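Local coordinates for periplasmic protein TorT (Vibrio parahaemolyticus, PDB 3O1I) that probably acts in the periplasm as a solute-binding-type partner of the sensor kinase TorS in sensing trimethylamine N-oxide, at residues 116-127 / 156-167. Sequence-based numbering, arbitrary orientation.
Sequences YWMGYEAGKYLA and TGFYEAIKNSDI
Tyr-120 lays its ring on Ala-161: the CB of Ala-161 sits 3.4 Å from the ring centroid of Tyr-120, over the centre of the face, which identifies a CH-pi contact. Trp-117 CZ3 approaches the opposite face near the rim, while Glu-160 CB comes in at the edge. One turn earlier Gly-157 CA lies over the Tyr-116 face, displaced toward its rim, 3.6 Å from the centroid; Thr-156 CG2 meets that ring's edge. Both tyrosines turn CG opposite the backbone N (chi1 174° for Tyr-116, -165° for Tyr-120), which swings the rings across the partner helix. Gly-119, Gly-123 and Gly-157, where a side chain would point at the other helix, permit close backbones: the axes approach to 6.4 Å at a crossing angle of -30°, and Gly-119 and Phe-158 have CA atoms 3.9 Å apart. Phe-158 CE1 reaches Gly-123 CA, and farther along Leu-126 CB packs on Ile-167 CD1. Beneath this near-parallel pair runs the parallel sheet of the second lobe, typical of periplasmic binding proteins: Leu-126, Phe-158 and Ile-167 rest on Ile-139 of strand 137-142, and Leu-126 and Phe-158 also touch Val-199 of strand 197-200.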
ATOM      1  N   TYR D 116      10.622 -34.597 -14.741  1.00 77.38           N
ATOM      2  CA  TYR D 116      10.377 -35.182 -16.060  1.00 75.88           C
ATOM      3  C   TYR D 116       9.248 -36.195 -15.942  1.00 75.13           C
ATOM      4  O   TYR D 116       8.362 -36.260 -16.791  1.00 74.64           O
ATOM      5  CB  TYR D 116      11.635 -35.901 -16.549  1.00 75.00           C
ATOM      6  CG  TYR D 116      11.475 -36.664 -17.846  1.00 74.54           C
ATOM      7  CD1 TYR D 116      11.828 -36.086 -19.062  1.00 74.01           C
ATOM      8  CD2 TYR D 116      10.983 -37.979 -17.856  1.00 74.83           C
ATOM      9  CE1 TYR D 116      11.704 -36.790 -20.254  1.00 73.58           C
ATOM     10  CE2 TYR D 116      10.851 -38.690 -19.046  1.00 72.47           C
ATOM     11  CZ  TYR D 116      11.217 -38.085 -20.237  1.00 72.98           C
ATOM     12  OH  TYR D 116      11.117 -38.765 -21.422  1.00 73.99           O
ATOM     13  N   TRP D 117       9.293 -36.982 -14.872  1.00 75.15           N
ATOM     14  CA  TRP D 117       8.298 -38.016 -14.622  1.00 76.12           C
ATOM     15  C   TRP D 117       7.005 -37.479 -14.018  1.00 73.34           C
ATOM     16  O   TRP D 117       6.118 -38.246 -13.648  1.00 73.89           O
ATOM     17  CB  TRP D 117       8.899 -39.125 -13.735  1.00 80.47           C
ATOM     18  CG  TRP D 117      10.084 -39.781 -14.386  1.00 84.17           C
ATOM     19  CD1 TRP D 117      11.404 -39.455 -14.217  1.00 85.13           C
ATOM     20  CD2 TRP D 117      10.045 -40.757 -15.429  1.00 85.86           C
ATOM     21  NE1 TRP D 117      12.186 -40.161 -15.100  1.00 85.71           N
ATOM     22  CE2 TRP D 117      11.377 -40.968 -15.858  1.00 86.75           C
ATOM     23  CE3 TRP D 117       9.013 -41.469 -16.052  1.00 85.98           C
ATOM     24  CZ2 TRP D 117      11.702 -41.861 -16.881  1.00 87.41           C
ATOM     25  CZ3 TRP D 117       9.333 -42.354 -17.067  1.00 87.24           C
ATOM     26  CH2 TRP D 117      10.669 -42.543 -17.473  1.00 88.14           C
ATOM     27  N   MET D 118       6.909 -36.161 -13.901  1.00 70.07           N
ATOM     28  CA  MET D 118       5.696 -35.538 -13.386  1.00 66.56           C
ATOM     29  C   MET D 118       4.918 -35.122 -14.643  1.00 65.64           C
ATOM     30  O   MET D 118       3.701 -35.293 -14.737  1.00 63.62           O
ATOM     31  CB  MET D 118       6.046 -34.322 -12.535  1.00 63.69           C
ATOM     32  CG  MET D 118       6.778 -34.649 -11.251  1.00 59.51           C
ATOM     33  SD  MET D 118       5.674 -35.242  -9.956  1.00 57.01           S
ATOM     34  CE  MET D 118       4.570 -33.845  -9.738  1.00 60.67           C
ATOM     35  N   GLY D 119       5.652 -34.587 -15.613  1.00 65.14           N
ATOM     36  CA  GLY D 119       5.043 -34.190 -16.863  1.00 65.63           C
ATOM     37  C   GLY D 119       4.659 -35.453 -17.609  1.00 66.12           C
ATOM     38  O   GLY D 119       3.616 -35.519 -18.268  1.00 66.19           O
ATOM     39  N   TYR D 120       5.508 -36.470 -17.496  1.00 66.33           N
ATOM     40  CA  TYR D 120       5.246 -37.744 -18.151  1.00 65.36           C
ATOM     41  C   TYR D 120       3.980 -38.340 -17.553  1.00 64.28           C
ATOM     42  O   TYR D 120       3.048 -38.699 -18.267  1.00 62.00           O
ATOM     43  CB  TYR D 120       6.407 -38.715 -17.941  1.00 65.40           C
ATOM     44  CG  TYR D 120       6.354 -39.906 -18.876  1.00 67.24           C
ATOM     45  CD1 TYR D 120       6.964 -39.857 -20.133  1.00 67.01           C
ATOM     46  CD2 TYR D 120       5.649 -41.067 -18.524  1.00 66.97           C
ATOM     47  CE1 TYR D 120       6.872 -40.930 -21.017  1.00 66.75           C
ATOM     48  CE2 TYR D 120       5.553 -42.142 -19.403  1.00 66.76           C
ATOM     49  CZ  TYR D 120       6.166 -42.065 -20.646  1.00 67.28           C
ATOM     50  OH  TYR D 120       6.067 -43.121 -21.522  1.00 69.17           O
ATOM     51  N   GLU D 121       3.946 -38.440 -16.235  1.00 64.34           N
ATOM     52  CA  GLU D 121       2.776 -38.987 -15.580  1.00 66.99           C
ATOM     53  C   GLU D 121       1.502 -38.275 -16.009  1.00 67.18           C
ATOM     54  O   GLU D 121       0.433 -38.880 -16.050  1.00 67.26           O
ATOM     55  CB  GLU D 121       2.921 -38.901 -14.063  1.00 70.10           C
ATOM     56  CG  GLU D 121       3.246 -40.232 -13.391  1.00 75.40           C
ATOM     57  CD  GLU D 121       2.152 -41.274 -13.581  1.00 78.52           C
ATOM     58  OE1 GLU D 121       0.981 -40.991 -13.236  1.00 79.43           O
ATOM     59  OE2 GLU D 121       2.467 -42.379 -14.073  1.00 80.30           O
ATOM     60  N   ALA D 122       1.618 -36.992 -16.341  1.00 67.42           N
ATOM     61  CA  ALA D 122       0.463 -36.200 -16.749  1.00 67.08           C
ATOM     62  C   ALA D 122       0.063 -36.459 -18.195  1.00 67.00           C
ATOM     63  O   ALA D 122      -1.125 -36.593 -18.507  1.00 64.79           O
ATOM     64  CB  ALA D 122       0.756 -34.728 -16.549  1.00 67.41           C
ATOM     65  N   GLY D 123       1.059 -36.516 -19.074  1.00 68.03           N
ATOM     66  CA  GLY D 123       0.796 -36.775 -20.477  1.00 69.46           C
ATOM     67  C   GLY D 123       0.323 -38.208 -20.682  1.00 71.11           C
ATOM     68  O   GLY D 123      -0.507 -38.490 -21.553  1.00 71.37           O
ATOM     69  N   LYS D 124       0.855 -39.118 -19.869  1.00 71.61           N
ATOM     70  CA  LYS D 124       0.496 -40.529 -19.942  1.00 70.63           C
ATOM     71  C   LYS D 124      -0.993 -40.685 -19.642  1.00 69.11           C
ATOM     72  O   LYS D 124      -1.659 -41.519 -20.244  1.00 70.23           O
ATOM     73  CB  LYS D 124       1.328 -41.339 -18.933  1.00 72.48           C
ATOM     74  CG  LYS D 124       1.653 -42.769 -19.360  1.00 73.64           C
ATOM     75  CD  LYS D 124       2.621 -43.460 -18.386  1.00 75.13           C
ATOM     76  CE  LYS D 124       2.004 -43.672 -16.998  1.00 75.95           C
ATOM     77  NZ  LYS D 124       2.917 -44.400 -16.056  1.00 74.71           N
ATOM     78  N   TYR D 125      -1.513 -39.884 -18.715  1.00 66.00           N
ATOM     79  CA  TYR D 125      -2.929 -39.961 -18.368  1.00 65.23           C
ATOM     80  C   TYR D 125      -3.812 -39.542 -19.533  1.00 66.65           C
ATOM     81  O   TYR D 125      -4.896 -40.087 -19.729  1.00 67.19           O
ATOM     82  CB  TYR D 125      -3.254 -39.064 -17.174  1.00 62.18           C
ATOM     83  CG  TYR D 125      -4.742 -38.875 -16.940  1.00 59.28           C
ATOM     84  CD1 TYR D 125      -5.388 -39.516 -15.883  1.00 57.79           C
ATOM     85  CD2 TYR D 125      -5.501 -38.038 -17.764  1.00 57.81           C
ATOM     86  CE1 TYR D 125      -6.751 -39.323 -15.645  1.00 57.44           C
ATOM     87  CE2 TYR D 125      -6.865 -37.839 -17.539  1.00 57.12           C
ATOM     88  CZ  TYR D 125      -7.482 -38.482 -16.474  1.00 57.27           C
ATOM     89  OH  TYR D 125      -8.818 -38.261 -16.213  1.00 55.63           O
ATOM     90  N   LEU D 126      -3.363 -38.561 -20.299  1.00 68.20           N
ATOM     91  CA  LEU D 126      -4.163 -38.097 -21.414  1.00 69.49           C
ATOM     92  C   LEU D 126      -3.960 -38.932 -22.670  1.00 71.39           C
ATOM     93  O   LEU D 126      -4.875 -39.052 -23.486  1.00 72.84           O
ATOM     94  CB  LEU D 126      -3.869 -36.623 -21.691  1.00 66.60           C
ATOM     95  CG  LEU D 126      -4.297 -35.685 -20.558  1.00 64.16           C
ATOM     96  CD1 LEU D 126      -3.806 -34.293 -20.868  1.00 64.39           C
ATOM     97  CD2 LEU D 126      -5.805 -35.692 -20.390  1.00 60.91           C
ATOM     98  N   ALA D 127      -2.774 -39.510 -22.828  1.00 72.95           N
ATOM     99  CA  ALA D 127      -2.496 -40.337 -24.000  1.00 74.74           C
ATOM    100  C   ALA D 127      -3.247 -41.661 -23.857  1.00 76.26           C
ATOM    101  O   ALA D 127      -3.462 -42.382 -24.831  1.00 76.38           O
ATOM    102  CB  ALA D 127      -1.003 -40.590 -24.112  1.00 73.21           C
ATOM    103  N   THR D 156       9.539 -31.688 -21.829  1.00 84.86           N
ATOM    104  CA  THR D 156      10.009 -32.909 -22.476  1.00 83.21           C
ATOM    105  C   THR D 156       9.384 -34.137 -21.820  1.00 80.71           C
ATOM    106  O   THR D 156       9.072 -35.113 -22.493  1.00 78.51           O
ATOM    107  CB  THR D 156      11.552 -33.011 -22.431  1.00 84.01           C
ATOM    108  OG1 THR D 156      12.118 -31.932 -23.188  1.00 83.87           O
ATOM    109  CG2 THR D 156      12.021 -34.335 -23.027  1.00 83.82           C
ATOM    110  N   GLY D 157       9.200 -34.076 -20.505  1.00 79.63           N
ATOM    111  CA  GLY D 157       8.571 -35.175 -19.798  1.00 78.14           C
ATOM    112  C   GLY D 157       7.163 -35.330 -20.344  1.00 77.66           C
ATOM    113  O   GLY D 157       6.802 -36.391 -20.845  1.00 77.25           O
ATOM    114  N   PHE D 158       6.372 -34.262 -20.261  1.00 77.52           N
ATOM    115  CA  PHE D 158       5.002 -34.269 -20.769  1.00 76.11           C
ATOM    116  C   PHE D 158       4.988 -34.608 -22.250  1.00 77.36           C
ATOM    117  O   PHE D 158       4.202 -35.436 -22.700  1.00 76.98           O
ATOM    118  CB  PHE D 158       4.345 -32.898 -20.594  1.00 72.11           C
ATOM    119  CG  PHE D 158       2.971 -32.805 -21.203  1.00 68.00           C
ATOM    120  CD1 PHE D 158       1.847 -33.221 -20.488  1.00 65.97           C
ATOM    121  CD2 PHE D 158       2.804 -32.346 -22.510  1.00 64.84           C
ATOM    122  CE1 PHE D 158       0.583 -33.181 -21.062  1.00 63.50           C
ATOM    123  CE2 PHE D 158       1.546 -32.306 -23.094  1.00 62.32           C
ATOM    124  CZ  PHE D 158       0.433 -32.725 -22.371  1.00 63.10           C
ATOM    125  N   TYR D 159       5.856 -33.947 -23.006  1.00 79.86           N
ATOM    126  CA  TYR D 159       5.933 -34.172 -24.440  1.00 82.81           C
ATOM    127  C   TYR D 159       6.066 -35.641 -24.827  1.00 84.45           C
ATOM    128  O   TYR D 159       5.314 -36.124 -25.673  1.00 84.75           O
ATOM    129  CB  TYR D 159       7.080 -33.355 -25.043  1.00 83.57           C
ATOM    130  CG  TYR D 159       6.610 -32.072 -25.693  1.00 86.67           C
ATOM    131  CD1 TYR D 159       5.990 -31.070 -24.944  1.00 88.03           C
ATOM    132  CD2 TYR D 159       6.741 -31.876 -27.067  1.00 88.43           C
ATOM    133  CE1 TYR D 159       5.510 -29.901 -25.550  1.00 89.29           C
ATOM    134  CE2 TYR D 159       6.263 -30.713 -27.685  1.00 89.87           C
ATOM    135  CZ  TYR D 159       5.648 -29.732 -26.920  1.00 90.61           C
ATOM    136  OH  TYR D 159       5.174 -28.590 -27.529  1.00 91.44           O
ATOM    137  N   GLU D 160       7.003 -36.354 -24.207  1.00 86.60           N
ATOM    138  CA  GLU D 160       7.215 -37.766 -24.517  1.00 88.06           C
ATOM    139  C   GLU D 160       5.958 -38.598 -24.348  1.00 87.65           C
ATOM    140  O   GLU D 160       5.476 -39.210 -25.295  1.00 87.55           O
ATOM    141  CB  GLU D 160       8.313 -38.356 -23.633  1.00 91.05           C
ATOM    142  CG  GLU D 160       9.710 -37.785 -23.865  1.00 96.46           C
ATOM    143  CD  GLU D 160      10.146 -37.820 -25.326  1.00 99.13           C
ATOM    144  OE1 GLU D 160       9.733 -38.749 -26.060  1.00 99.64           O
ATOM    145  OE2 GLU D 160      10.918 -36.922 -25.733  1.00101.52           O
ATOM    146  N   ALA D 161       5.432 -38.618 -23.132  1.00 87.60           N
ATOM    147  CA  ALA D 161       4.233 -39.383 -22.829  1.00 88.25           C
ATOM    148  C   ALA D 161       3.034 -39.047 -23.715  1.00 89.53           C
ATOM    149  O   ALA D 161       2.065 -39.801 -23.754  1.00 90.93           O
ATOM    150  CB  ALA D 161       3.859 -39.183 -21.370  1.00 86.16           C
ATOM    151  N   ILE D 162       3.098 -37.932 -24.435  1.00 90.84           N
ATOM    152  CA  ILE D 162       1.983 -37.496 -25.277  1.00 91.44           C
ATOM    153  C   ILE D 162       2.225 -37.605 -26.781  1.00 92.42           C
ATOM    154  O   ILE D 162       1.276 -37.557 -27.562  1.00 92.73           O
ATOM    155  CB  ILE D 162       1.614 -36.002 -24.957  1.00 90.65           C
ATOM    156  CG1 ILE D 162       1.026 -35.887 -23.550  1.00 90.47           C
ATOM    157  CG2 ILE D 162       0.626 -35.453 -25.977  1.00 89.99           C
ATOM    158  CD1 ILE D 162      -0.385 -36.410 -23.420  1.00 90.14           C
ATOM    159  N   LYS D 163       3.473 -37.785 -27.197  1.00 93.71           N
ATOM    160  CA  LYS D 163       3.769 -37.799 -28.629  1.00 95.24           C
ATOM    161  C   LYS D 163       3.036 -38.766 -29.551  1.00 95.78           C
ATOM    162  O   LYS D 163       2.416 -38.328 -30.524  1.00 96.34           O
ATOM    163  CB  LYS D 163       5.279 -37.907 -28.871  1.00 95.37           C
ATOM    164  CG  LYS D 163       5.897 -39.281 -28.765  1.00 95.44           C
ATOM    165  CD  LYS D 163       7.330 -39.191 -29.262  1.00 95.44           C
ATOM    166  CE  LYS D 163       8.029 -40.527 -29.274  1.00 95.77           C
ATOM    167  NZ  LYS D 163       9.422 -40.363 -29.770  1.00 96.10           N
ATOM    168  N   ASN D 164       3.094 -40.063 -29.273  1.00 95.57           N
ATOM    169  CA  ASN D 164       2.418 -41.010 -30.149  1.00 95.69           C
ATOM    170  C   ASN D 164       0.981 -41.276 -29.721  1.00 94.78           C
ATOM    171  O   ASN D 164       0.650 -42.340 -29.203  1.00 95.33           O
ATOM    172  CB  ASN D 164       3.209 -42.321 -30.233  1.00 97.69           C
ATOM    173  CG  ASN D 164       4.594 -42.134 -30.853  1.00 98.73           C
ATOM    174  OD1 ASN D 164       4.735 -41.536 -31.923  1.00 99.07           O
ATOM    175  ND2 ASN D 164       5.617 -42.656 -30.185  1.00 99.11           N
ATOM    176  N   SER D 165       0.129 -40.285 -29.949  1.00 93.42           N
ATOM    177  CA  SER D 165      -1.280 -40.380 -29.607  1.00 92.20           C
ATOM    178  C   SER D 165      -2.027 -39.259 -30.321  1.00 91.72           C
ATOM    179  O   SER D 165      -1.422 -38.469 -31.047  1.00 91.98           O
ATOM    180  CB  SER D 165      -1.470 -40.276 -28.093  1.00 91.96           C
ATOM    181  OG  SER D 165      -0.854 -39.113 -27.578  1.00 91.42           O
ATOM    182  N   ASP D 166      -3.339 -39.187 -30.119  1.00 90.60           N
ATOM    183  CA  ASP D 166      -4.139 -38.161 -30.777  1.00 89.14           C
ATOM    184  C   ASP D 166      -4.440 -36.954 -29.888  1.00 87.07           C
ATOM    185  O   ASP D 166      -5.593 -36.576 -29.675  1.00 86.63           O
ATOM    186  CB  ASP D 166      -5.431 -38.786 -31.321  1.00 90.32           C
ATOM    187  CG  ASP D 166      -5.409 -38.934 -32.841  1.00 90.95           C
ATOM    188  OD1 ASP D 166      -4.315 -39.151 -33.410  1.00 89.07           O
ATOM    189  OD2 ASP D 166      -6.488 -38.840 -33.468  1.00 91.29           O
ATOM    190  N   ILE D 167      -3.374 -36.350 -29.380  1.00 84.45           N
ATOM    191  CA  ILE D 167      -3.473 -35.180 -28.528  1.00 81.53           C
ATOM    192  C   ILE D 167      -2.643 -34.074 -29.164  1.00 81.42           C
ATOM    193  O   ILE D 167      -1.439 -34.237 -29.366  1.00 81.61           O
ATOM    194  CB  ILE D 167      -2.952 -35.499 -27.113  1.00 79.01           C
ATOM    195  CG1 ILE D 167      -3.993 -36.343 -26.382  1.00 76.29           C
ATOM    196  CG2 ILE D 167      -2.643 -34.219 -26.357  1.00 77.95           C
ATOM    197  CD1 ILE D 167      -3.563 -36.801 -25.038  1.00 74.96           C
TER